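Local coordinates for hypothetical protein (Parabacteroides merdae, PDB 4OO3) that is of unknown function but is probably an NAD(P)-dependent oxidoreductase, with a Rossmann-fold nucleotide-binding domain followed by a mixed-sheet C-terminal domain, at residues K54-F59 with W69-Y74; L159-S164 with A231-I236; H222-V227 with I290-K295; E258-K261 with D267-P270. All blocks are in the same frame, centred on the assembly; numbering follows the deposited sequence.

Contact 1 (K54-F59 with W69-Y74)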
# COMPACT_ATOMS: atom_id res chain seq x y z
N LYS A 54 -5.39 -5.11 22.36
CA LYS A 54 -6.08 -6.41 22.18
C LYS A 54 -5.41 -7.30 21.14
O LYS A 54 -5.24 -8.49 21.36
CB LYS A 54 -7.53 -6.21 21.75
CG LYS A 54 -8.50 -5.88 22.86
CD LYS A 54 -9.91 -6.35 22.49
CE LYS A 54 -10.98 -5.65 23.30
NZ LYS A 54 -11.25 -4.28 22.79
N ARG A 55 -5.04 -6.71 20.01
CA ARG A 55 -4.42 -7.46 18.93
C ARG A 55 -3.09 -8.05 19.36
O ARG A 55 -2.81 -9.21 19.10
CB ARG A 55 -4.21 -6.58 17.70
CG ARG A 55 -5.51 -6.18 17.02
CD ARG A 55 -5.29 -5.05 16.04
NE ARG A 55 -6.58 -4.51 15.62
CZ ARG A 55 -6.91 -3.22 15.58
NH1 ARG A 55 -6.04 -2.26 15.88
NH2 ARG A 55 -8.13 -2.88 15.20
N ILE A 56 -2.28 -7.24 20.04
CA ILE A 56 -0.99 -7.70 20.55
C ILE A 56 -1.15 -8.86 21.53
O ILE A 56 -0.40 -9.83 21.48
CB ILE A 56 -0.21 -6.60 21.29
CG1 ILE A 56 0.05 -5.39 20.38
CG2 ILE A 56 1.11 -7.16 21.82
CD1 ILE A 56 0.84 -5.69 19.12
N GLN A 57 -2.12 -8.74 22.43
CA GLN A 57 -2.32 -9.76 23.44
C GLN A 57 -2.87 -11.05 22.82
O GLN A 57 -2.59 -12.15 23.31
CB GLN A 57 -3.24 -9.25 24.56
CG GLN A 57 -3.35 -10.18 25.76
CD GLN A 57 -2.02 -10.38 26.50
OE1 GLN A 57 -1.06 -9.64 26.28
NE2 GLN A 57 -1.98 -11.37 27.38
N GLY A 58 -3.65 -10.92 21.74
CA GLY A 58 -4.06 -12.07 20.93
C GLY A 58 -2.87 -12.82 20.35
O GLY A 58 -2.84 -14.05 20.35
N PHE A 59 -1.87 -12.08 19.87
CA PHE A 59 -0.63 -12.69 19.41
C PHE A 59 0.10 -13.41 20.56
O PHE A 59 0.67 -14.48 20.35
CB PHE A 59 0.32 -11.66 18.77
CG PHE A 59 -0.28 -10.87 17.62
CD1 PHE A 59 -1.30 -11.40 16.83
CD2 PHE A 59 0.23 -9.62 17.31
CE1 PHE A 59 -1.82 -10.66 15.77
CE2 PHE A 59 -0.29 -8.89 16.25
CZ PHE A 59 -1.31 -9.41 15.48
N TRP A 69 5.33 -10.29 23.65
CA TRP A 69 5.53 -8.84 23.71
C TRP A 69 5.16 -8.29 25.08
O TRP A 69 4.14 -8.67 25.65
CB TRP A 69 4.71 -8.11 22.66
CG TRP A 69 4.97 -8.58 21.28
CD1 TRP A 69 4.11 -9.26 20.48
CD2 TRP A 69 6.18 -8.42 20.54
NE1 TRP A 69 4.70 -9.53 19.28
CE2 TRP A 69 5.97 -9.03 19.28
CE3 TRP A 69 7.41 -7.82 20.80
CZ2 TRP A 69 6.96 -9.05 18.29
CZ3 TRP A 69 8.39 -7.85 19.82
CH2 TRP A 69 8.15 -8.46 18.58
N ASN A 70 6.02 -7.41 25.59
CA ASN A 70 5.74 -6.66 26.81
C ASN A 70 5.41 -5.22 26.46
O ASN A 70 6.30 -4.41 26.17
CB ASN A 70 6.94 -6.71 27.73
CG ASN A 70 6.73 -5.93 29.01
OD1 ASN A 70 5.61 -5.80 29.50
ND2 ASN A 70 7.81 -5.40 29.56
N GLU A 71 4.12 -4.89 26.46
CA GLU A 71 3.66 -3.58 26.06
C GLU A 71 3.71 -2.62 27.25
O GLU A 71 2.90 -2.70 28.16
CB GLU A 71 2.25 -3.66 25.48
CG GLU A 71 2.13 -4.60 24.28
CD GLU A 71 2.74 -4.02 23.02
OE1 GLU A 71 2.31 -2.93 22.60
OE2 GLU A 71 3.62 -4.68 22.43
N ILE A 72 4.71 -1.73 27.24
CA ILE A 72 4.84 -0.70 28.25
C ILE A 72 4.08 0.52 27.75
O ILE A 72 4.57 1.25 26.90
CB ILE A 72 6.31 -0.36 28.51
CG1 ILE A 72 7.08 -1.62 28.92
CG2 ILE A 72 6.41 0.70 29.60
CD1 ILE A 72 8.58 -1.52 28.72
N VAL A 73 2.90 0.74 28.31
CA VAL A 73 1.93 1.67 27.74
C VAL A 73 1.89 3.00 28.47
O VAL A 73 1.93 3.04 29.70
CB VAL A 73 0.52 1.06 27.76
CG1 VAL A 73 -0.51 2.03 27.19
CG2 VAL A 73 0.51 -0.27 27.01
N TYR A 74 1.82 4.08 27.71
CA TYR A 74 1.51 5.40 28.23
C TYR A 74 0.35 6.00 27.45
O TYR A 74 0.44 6.19 26.22
CB TYR A 74 2.69 6.35 28.10
CG TYR A 74 2.34 7.70 28.67
CD1 TYR A 74 2.51 7.96 30.03
CD2 TYR A 74 1.78 8.69 27.87
CE1 TYR A 74 2.16 9.19 30.56
CE2 TYR A 74 1.43 9.92 28.39
CZ TYR A 74 1.62 10.16 29.74
OH TYR A 74 1.28 11.37 30.28

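Contact 2 (L159-S164 with A231-I236)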
# COMPACT_ATOMS: atom_id res chain seq x y z
N LEU A 159 5.24 -11.50 -11.16
CA LEU A 159 5.36 -12.13 -12.48
C LEU A 159 5.18 -11.11 -13.60
O LEU A 159 5.80 -11.21 -14.65
CB LEU A 159 4.37 -13.29 -12.62
CG LEU A 159 4.72 -14.52 -11.77
CD1 LEU A 159 3.59 -15.53 -11.73
CD2 LEU A 159 5.99 -15.17 -12.28
N GLN A 160 4.34 -10.11 -13.35
CA GLN A 160 4.12 -9.04 -14.30
C GLN A 160 5.43 -8.27 -14.52
O GLN A 160 5.86 -8.08 -15.65
CB GLN A 160 3.02 -8.10 -13.79
CG GLN A 160 2.00 -7.70 -14.83
CD GLN A 160 1.04 -6.66 -14.32
OE1 GLN A 160 1.11 -6.24 -13.17
NE2 GLN A 160 0.13 -6.23 -15.18
N ARG A 161 6.06 -7.86 -13.42
CA ARG A 161 7.38 -7.22 -13.46
C ARG A 161 8.39 -8.07 -14.24
O ARG A 161 9.11 -7.54 -15.10
CB ARG A 161 7.88 -6.97 -12.04
CG ARG A 161 9.28 -6.35 -11.91
CD ARG A 161 9.50 -5.94 -10.46
NE ARG A 161 10.90 -5.82 -10.06
CZ ARG A 161 11.51 -4.70 -9.67
NH1 ARG A 161 10.88 -3.53 -9.62
NH2 ARG A 161 12.79 -4.74 -9.32
N GLU A 162 8.44 -9.37 -13.94
CA GLU A 162 9.40 -10.27 -14.58
C GLU A 162 9.18 -10.38 -16.07
O GLU A 162 10.12 -10.23 -16.85
CB GLU A 162 9.37 -11.67 -13.96
CG GLU A 162 10.65 -12.01 -13.20
CD GLU A 162 11.82 -12.31 -14.12
OE1 GLU A 162 11.63 -13.00 -15.14
OE2 GLU A 162 12.94 -11.84 -13.83
N LEU A 163 7.93 -10.62 -16.46
CA LEU A 163 7.57 -10.79 -17.87
C LEU A 163 7.80 -9.52 -18.69
O LEU A 163 8.18 -9.60 -19.86
CB LEU A 163 6.12 -11.26 -18.00
CG LEU A 163 5.82 -12.68 -17.51
CD1 LEU A 163 4.34 -12.97 -17.69
CD2 LEU A 163 6.65 -13.72 -18.23
N SER A 164 7.56 -8.36 -18.08
CA SER A 164 7.70 -7.08 -18.76
C SER A 164 9.16 -6.76 -19.10
O SER A 164 9.41 -5.98 -20.02
CB SER A 164 7.13 -5.95 -17.91
OG SER A 164 7.96 -5.65 -16.80
N ALA A 231 6.84 -1.35 -14.04
CA ALA A 231 7.06 -0.86 -15.40
C ALA A 231 8.37 -0.12 -15.58
O ALA A 231 8.83 0.07 -16.70
CB ALA A 231 5.90 0.02 -15.83
N PHE A 232 8.99 0.29 -14.47
CA PHE A 232 10.31 0.94 -14.50
C PHE A 232 11.22 0.36 -13.42
O PHE A 232 11.73 1.10 -12.57
CB PHE A 232 10.16 2.46 -14.33
CG PHE A 232 9.20 3.09 -15.31
CD1 PHE A 232 7.84 3.08 -15.07
CD2 PHE A 232 9.68 3.69 -16.47
CE1 PHE A 232 6.96 3.66 -15.97
CE2 PHE A 232 8.81 4.27 -17.37
CZ PHE A 232 7.44 4.25 -17.12
N PRO A 233 11.46 -0.97 -13.46
CA PRO A 233 12.15 -1.63 -12.35
C PRO A 233 13.48 -0.97 -11.98
O PRO A 233 14.33 -0.77 -12.84
CB PRO A 233 12.39 -3.06 -12.86
CG PRO A 233 11.48 -3.23 -14.03
CD PRO A 233 11.29 -1.86 -14.62
N ASP A 234 13.63 -0.61 -10.72
CA ASP A 234 14.89 -0.08 -10.18
C ASP A 234 15.38 1.23 -10.84
O ASP A 234 16.50 1.64 -10.61
CB ASP A 234 15.99 -1.15 -10.26
CG ASP A 234 15.65 -2.39 -9.45
OD1 ASP A 234 14.70 -2.34 -8.64
OD2 ASP A 234 16.35 -3.41 -9.61
N GLN A 235 14.53 1.87 -11.65
CA GLN A 235 14.86 3.18 -12.22
C GLN A 235 14.48 4.27 -11.23
O GLN A 235 13.39 4.25 -10.66
CB GLN A 235 14.11 3.40 -13.53
CG GLN A 235 14.43 2.39 -14.61
CD GLN A 235 13.59 2.59 -15.85
OE1 GLN A 235 13.35 3.72 -16.28
NE2 GLN A 235 13.12 1.49 -16.44
N ILE A 236 15.40 5.22 -11.03
CA ILE A 236 15.18 6.36 -10.15
C ILE A 236 14.25 7.33 -10.85
O ILE A 236 14.57 7.81 -11.93
CB ILE A 236 16.51 7.06 -9.80
CG1 ILE A 236 17.41 6.10 -9.02
CG2 ILE A 236 16.25 8.34 -9.00
CD1 ILE A 236 18.74 6.67 -8.60
O HOH W 1 12.10 -0.52 -8.51

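Contact 3 (H222-V227 with I290-K295)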
# COMPACT_ATOMS: atom_id res chain seq x y z
N HIS A 222 -0.53 2.53 -3.38
CA HIS A 222 -0.15 1.20 -3.86
C HIS A 222 -0.08 1.13 -5.39
O HIS A 222 0.84 0.53 -5.94
CB HIS A 222 -1.16 0.14 -3.40
CG HIS A 222 -1.18 -0.09 -1.93
ND1 HIS A 222 -0.04 -0.32 -1.19
CD2 HIS A 222 -2.22 -0.17 -1.06
CE1 HIS A 222 -0.37 -0.51 0.08
NE2 HIS A 222 -1.69 -0.42 0.18
N LEU A 223 -1.08 1.71 -6.07
CA LEU A 223 -1.18 1.55 -7.52
C LEU A 223 -0.09 2.35 -8.22
O LEU A 223 0.56 1.85 -9.13
CB LEU A 223 -2.57 1.93 -8.04
CG LEU A 223 -3.74 1.15 -7.43
CD1 LEU A 223 -5.05 1.57 -8.08
CD2 LEU A 223 -3.54 -0.36 -7.56
N VAL A 224 0.12 3.58 -7.75
CA VAL A 224 1.18 4.43 -8.28
C VAL A 224 2.55 3.79 -8.08
O VAL A 224 3.39 3.81 -8.99
CB VAL A 224 1.12 5.84 -7.65
CG1 VAL A 224 2.42 6.62 -7.88
CG2 VAL A 224 -0.06 6.62 -8.21
N ASP A 225 2.76 3.20 -6.90
CA ASP A 225 3.98 2.47 -6.60
C ASP A 225 4.16 1.28 -7.53
O ASP A 225 5.26 1.02 -7.98
CB ASP A 225 3.99 1.96 -5.15
CG ASP A 225 5.30 1.27 -4.78
OD1 ASP A 225 6.34 1.95 -4.75
OD2 ASP A 225 5.29 0.03 -4.54
N LEU A 226 3.08 0.57 -7.81
CA LEU A 226 3.17 -0.57 -8.72
C LEU A 226 3.58 -0.15 -10.13
O LEU A 226 4.42 -0.82 -10.73
CB LEU A 226 1.88 -1.39 -8.77
CG LEU A 226 1.60 -2.33 -7.61
CD1 LEU A 226 0.42 -3.21 -7.96
CD2 LEU A 226 2.82 -3.17 -7.25
N VAL A 227 3.02 0.94 -10.66
CA VAL A 227 3.39 1.33 -12.04
C VAL A 227 4.89 1.67 -12.11
O VAL A 227 5.55 1.27 -13.06
CB VAL A 227 2.44 2.35 -12.77
CG1 VAL A 227 1.19 2.69 -11.98
CG2 VAL A 227 3.17 3.59 -13.27
N ILE A 290 -6.54 8.86 -11.39
CA ILE A 290 -5.46 9.73 -11.85
C ILE A 290 -4.99 9.25 -13.21
O ILE A 290 -4.75 8.05 -13.39
CB ILE A 290 -4.24 9.70 -10.90
CG1 ILE A 290 -4.68 9.67 -9.43
CG2 ILE A 290 -3.32 10.89 -11.19
CD1 ILE A 290 -3.54 9.59 -8.43
N VAL A 291 -4.88 10.18 -14.15
CA VAL A 291 -4.14 9.95 -15.38
C VAL A 291 -2.90 10.84 -15.32
O VAL A 291 -3.00 12.04 -15.06
CB VAL A 291 -4.96 10.25 -16.64
CG1 VAL A 291 -4.12 10.04 -17.89
CG2 VAL A 291 -6.18 9.35 -16.69
N TYR A 292 -1.74 10.24 -15.55
CA TYR A 292 -0.49 10.96 -15.51
C TYR A 292 0.52 10.33 -16.45
O TYR A 292 0.41 9.15 -16.80
CB TYR A 292 0.07 11.00 -14.09
CG TYR A 292 0.39 9.63 -13.50
CD1 TYR A 292 -0.62 8.84 -12.95
CD2 TYR A 292 1.69 9.15 -13.46
CE1 TYR A 292 -0.33 7.60 -12.40
CE2 TYR A 292 1.99 7.91 -12.91
CZ TYR A 292 0.97 7.14 -12.38
OH TYR A 292 1.25 5.90 -11.82
N LYS A 293 1.51 11.12 -16.84
CA LYS A 293 2.63 10.61 -17.62
C LYS A 293 3.82 10.41 -16.69
O LYS A 293 4.14 11.29 -15.89
CB LYS A 293 2.97 11.56 -18.76
CG LYS A 293 1.98 11.45 -19.91
CD LYS A 293 2.29 12.41 -21.04
CE LYS A 293 1.48 12.03 -22.27
NZ LYS A 293 1.36 13.15 -23.24
N ILE A 294 4.44 9.24 -16.80
CA ILE A 294 5.65 8.93 -16.07
C ILE A 294 6.71 8.55 -17.11
O ILE A 294 6.60 7.52 -17.77
CB ILE A 294 5.44 7.81 -15.01
CG1 ILE A 294 6.80 7.26 -14.55
CG2 ILE A 294 4.59 6.68 -15.56
CD1 ILE A 294 6.74 6.49 -13.25
N LYS A 295 7.72 9.42 -17.25
CA LYS A 295 8.75 9.28 -18.27
C LYS A 295 8.15 9.03 -19.64
O LYS A 295 8.57 8.12 -20.36
CB LYS A 295 9.75 8.17 -17.90
CG LYS A 295 10.27 8.29 -16.48
CD LYS A 295 11.75 8.01 -16.37
CE LYS A 295 12.06 6.54 -16.47
NZ LYS A 295 13.37 6.33 -17.15
O HOH W 2 3.74 5.77 -11.05

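Contact 4 (E258-K261 with D267-P270)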
# COMPACT_ATOMS: atom_id res chain seq x y z
N GLU A 258 -27.45 3.61 9.05
CA GLU A 258 -27.39 2.21 9.45
C GLU A 258 -26.05 1.63 9.05
O GLU A 258 -25.39 0.97 9.85
CB GLU A 258 -28.53 1.42 8.81
CG GLU A 258 -29.93 1.84 9.27
CD GLU A 258 -30.46 3.08 8.56
OE1 GLU A 258 -30.52 3.09 7.31
OE2 GLU A 258 -30.84 4.05 9.25
N GLU A 259 -25.66 1.89 7.81
CA GLU A 259 -24.37 1.44 7.29
C GLU A 259 -23.24 2.03 8.14
O GLU A 259 -22.31 1.32 8.52
CB GLU A 259 -24.22 1.85 5.82
CG GLU A 259 -25.18 1.13 4.87
CD GLU A 259 -25.22 1.76 3.49
OE1 GLU A 259 -24.42 2.68 3.21
OE2 GLU A 259 -26.06 1.35 2.67
N PHE A 260 -23.34 3.32 8.48
CA PHE A 260 -22.37 3.95 9.35
C PHE A 260 -22.26 3.23 10.70
O PHE A 260 -21.17 2.86 11.12
CB PHE A 260 -22.71 5.42 9.59
CG PHE A 260 -21.65 6.16 10.35
CD1 PHE A 260 -20.58 6.74 9.68
CD2 PHE A 260 -21.68 6.22 11.73
CE1 PHE A 260 -19.58 7.39 10.37
CE2 PHE A 260 -20.68 6.87 12.43
CZ PHE A 260 -19.63 7.45 11.74
N LYS A 261 -23.40 3.02 11.34
CA LYS A 261 -23.45 2.28 12.61
C LYS A 261 -22.74 0.94 12.50
O LYS A 261 -21.89 0.60 13.32
CB LYS A 261 -24.91 2.07 13.04
CG LYS A 261 -25.10 1.33 14.36
CD LYS A 261 -24.47 2.07 15.53
CE LYS A 261 -24.81 1.43 16.86
NZ LYS A 261 -24.32 2.25 18.01
N ASP A 267 -22.90 5.53 16.79
CA ASP A 267 -24.20 6.03 16.35
C ASP A 267 -24.02 7.20 15.37
O ASP A 267 -23.12 8.03 15.53
CB ASP A 267 -25.04 6.45 17.56
CG ASP A 267 -26.46 5.92 17.51
OD1 ASP A 267 -26.68 4.81 16.96
OD2 ASP A 267 -27.36 6.60 18.04
N ALA A 268 -24.88 7.25 14.36
CA ALA A 268 -24.74 8.22 13.26
C ALA A 268 -25.24 9.61 13.68
O ALA A 268 -26.43 9.74 13.99
CB ALA A 268 -25.52 7.73 12.05
N TYR A 269 -24.41 10.66 13.67
CA TYR A 269 -23.00 10.64 13.25
C TYR A 269 -22.17 11.42 14.26
O TYR A 269 -22.70 12.28 14.96
CB TYR A 269 -22.85 11.33 11.88
CG TYR A 269 -23.58 10.64 10.75
CD1 TYR A 269 -23.04 9.52 10.13
CD2 TYR A 269 -24.79 11.13 10.28
CE1 TYR A 269 -23.69 8.89 9.09
CE2 TYR A 269 -25.46 10.51 9.24
CZ TYR A 269 -24.90 9.39 8.64
OH TYR A 269 -25.55 8.75 7.60
N PRO A 270 -20.85 11.14 14.35
CA PRO A 270 -19.99 11.99 15.16
C PRO A 270 -20.00 13.44 14.69
O PRO A 270 -20.30 13.72 13.54
CB PRO A 270 -18.60 11.39 14.93
CG PRO A 270 -18.86 9.96 14.67
CD PRO A 270 -20.16 9.91 13.93

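Contact 1 (K54-F59 with W69-Y74)
Ile56 lays its CG2 methyl over the inner side of strand 70-75, in the angle between the stems of Trp69 and Glu71. The methyl lies 3.8 Å from Trp69 CB and keeps a similar distance from the first atoms of the indole, which it approaches obliquely. Ile56 CG2 is anti to the backbone N, a placing that carries this branch off the helix toward the strand, while CG1 rests against the Glu71 carboxylate. The Glu71 chain crosses the isoleucine at about a right angle. Bent at chi2 (-74°), it folds its methylene back along the methyl, with Glu71 CG 3.7 Å from Ile56 CG2. The carboxylate follows, Glu71 OE2 standing 3.6 Å from Ile56 CG2. This is the helix-on-strand packing of a beta-alpha-beta unit in the Rossmann fold: strand 38-43 leads into helix 47-61, which crosses over to strand 70-75 at the margin of the parallel sheet. Helix 22-26 adds Ala25 to the surroundings of Ile56. An alanine in place of Glu71 would probably leave both branches of Ile56 without their cover on that side and open a gap between helix and strand. The indole N-H is also held: Trp69 NE1 donates to the carbonyl oxygen of Gln28; Trp69 O in turn receives a hydrogen bond from Asn60 ND2.

Contact 2 (L159-S164 with A231-I236)
Arg161 reaches from helix 155-164 to the turn at Pro233 and Asp234, where it forms a salt bridge by a single N-H. Arg161 NH2 donates to Asp234 OD1 over 3.1 Å, and the bond is nearly straight (165° at the hydrogen). The oxygen lies close to the guanidinium plane, at its edge, but the donor comes to it from above the carboxylate, the two flat groups being turned 63° apart. With CG anti to the backbone N (chi1 178°) and the chain extended from CG to NE, the charged group is carried well clear of the helix. Arg161 NH1 is satisfied separately: it donates to the carbonyl oxygen of Trp229, whose ring also makes a cation-pi contact with the arginine, and weakly to a water. That water accepts from Asp234 N at 2.7 Å, so it links guanidinium and turn backbone. Pro233 CB sits over one guanidinium face, 3.6 Å from Arg161 NH1. The type II turn from Phe232 to Gln235 is closed by Gln235 N donating to Phe232 O. Putting a leucine at Arg161 would probably leave Asp234 without its counter-charge and the Trp229 carbonyl without this donor. Ser164 OG donates back to Arg161 O at 2.8 Å. One cation thus serves a carboxylate, a carbonyl and, weakly, a water, with proline over one of its faces: a polar join at the surface.

Contact 3 (H222-V227 with I290-K295)
Tyr292 points its phenol from strand 282-294 at helix 220-231, ending between Val224 and Val227. Here a helix packs on one face of the large mixed sheet of the C-terminal domain, an open-faced alpha/beta layer of the kind known from Gfo/Idh/MocA-type oxidoreductases. Helix and strand segments run in roughly the same direction, 30° apart, with their axes 11.5 Å from each other at closest approach. That spacing is bridged by the tyrosine, whose CG lies between the backbone N and the carbonyl carbon (chi1 62°) and whose side chain reaches across the layer with its hydroxyl foremost. Val224 comes obliquely to it, with CG2 3.9 Å from Tyr292 OH and 4.3 Å from Tyr292 CE1. Val227, one turn on, points against the oncoming tyrosine, its CG2 lying obliquely to the ring, 4.3 Å from Tyr292 CZ. Both methyls of this valine are modelled very close to the hydroxyl in an eclipsed rotamer, so their exact placing is doubtful. On its other flank Val227 CG2 slides past Ile294 CG2 at 4.1 Å, extending the apolar layer along the strand. Thr429 of helix 419-439 touches Tyr292 as well, and Ile183 of strand 183-190 lies against Val227. Although its neighbours across the contact are aliphatic, the phenol oxygen has a polar partner: a water lies 2.6 Å from Tyr292 OH and donates to Val224 O, at 2.9 Å.

Contact 4 (E258-K261 with D267-P270)
An aromatic and apolar packing of Phe260 against Ala268, Tyr269 and Pro270 fastens helix 257-264 to the loop that follows it, at the periphery of the C-terminal domain. Phe260 CG is anti to the backbone N (chi1 -173°), which carries the ring out to the returning loop. Tyr269 turns its edge to the face of Phe260 in a T-shaped pair, the ring planes 73° apart and the centroids separated by 5.0 Å. The touching edge is the CD1-CE1 side, with Tyr269 CD1 3.6 Å from Phe260 CG, offset toward the rim of the phenylalanine. At the far end of that ring Phe260 CZ abuts Pro270 CD at 3.3 Å, while Ala268 CB lies 4.1 Å from Phe260 CD2. The peptide bond before Tyr269 is cis, and Ala268 CB sits over the centre of the tyrosine ring. Tyr269 is fixed at its other end too, its hydroxyl being hydrogen-bonded to the carbonyl oxygen of Asp280. At the outer margin Lys261 NZ and Asp267 OD1 form a long salt bridge of 3.6 Å; the ammonium has its stronger partner in the Gly265 carbonyl oxygen. This is a local fold-back after a helix, held by an edge-to-face aromatic pair.

Contacts 2 and 3 are neighbours, their centres 13 Å apart, and share helix 220-231: its middle packs on the sheet in contact 3, while its end leads into the turn of contact 2. Gln235 OE1 lies 2.8 Å from Lys295 NZ, and the Phe232 ring lies against the carbonyl oxygens of Val227 and Ile294. Contact 1 belongs to the Rossmann domain, the probable nucleotide-binding half, and stands about 39 Å from contact 2 between centres, across the middle of the chain. Contact 4, about 35 Å from contact 3 between centres, occurs in the excursion between strands 243-255 and 282-294, the second of which supplies Tyr292.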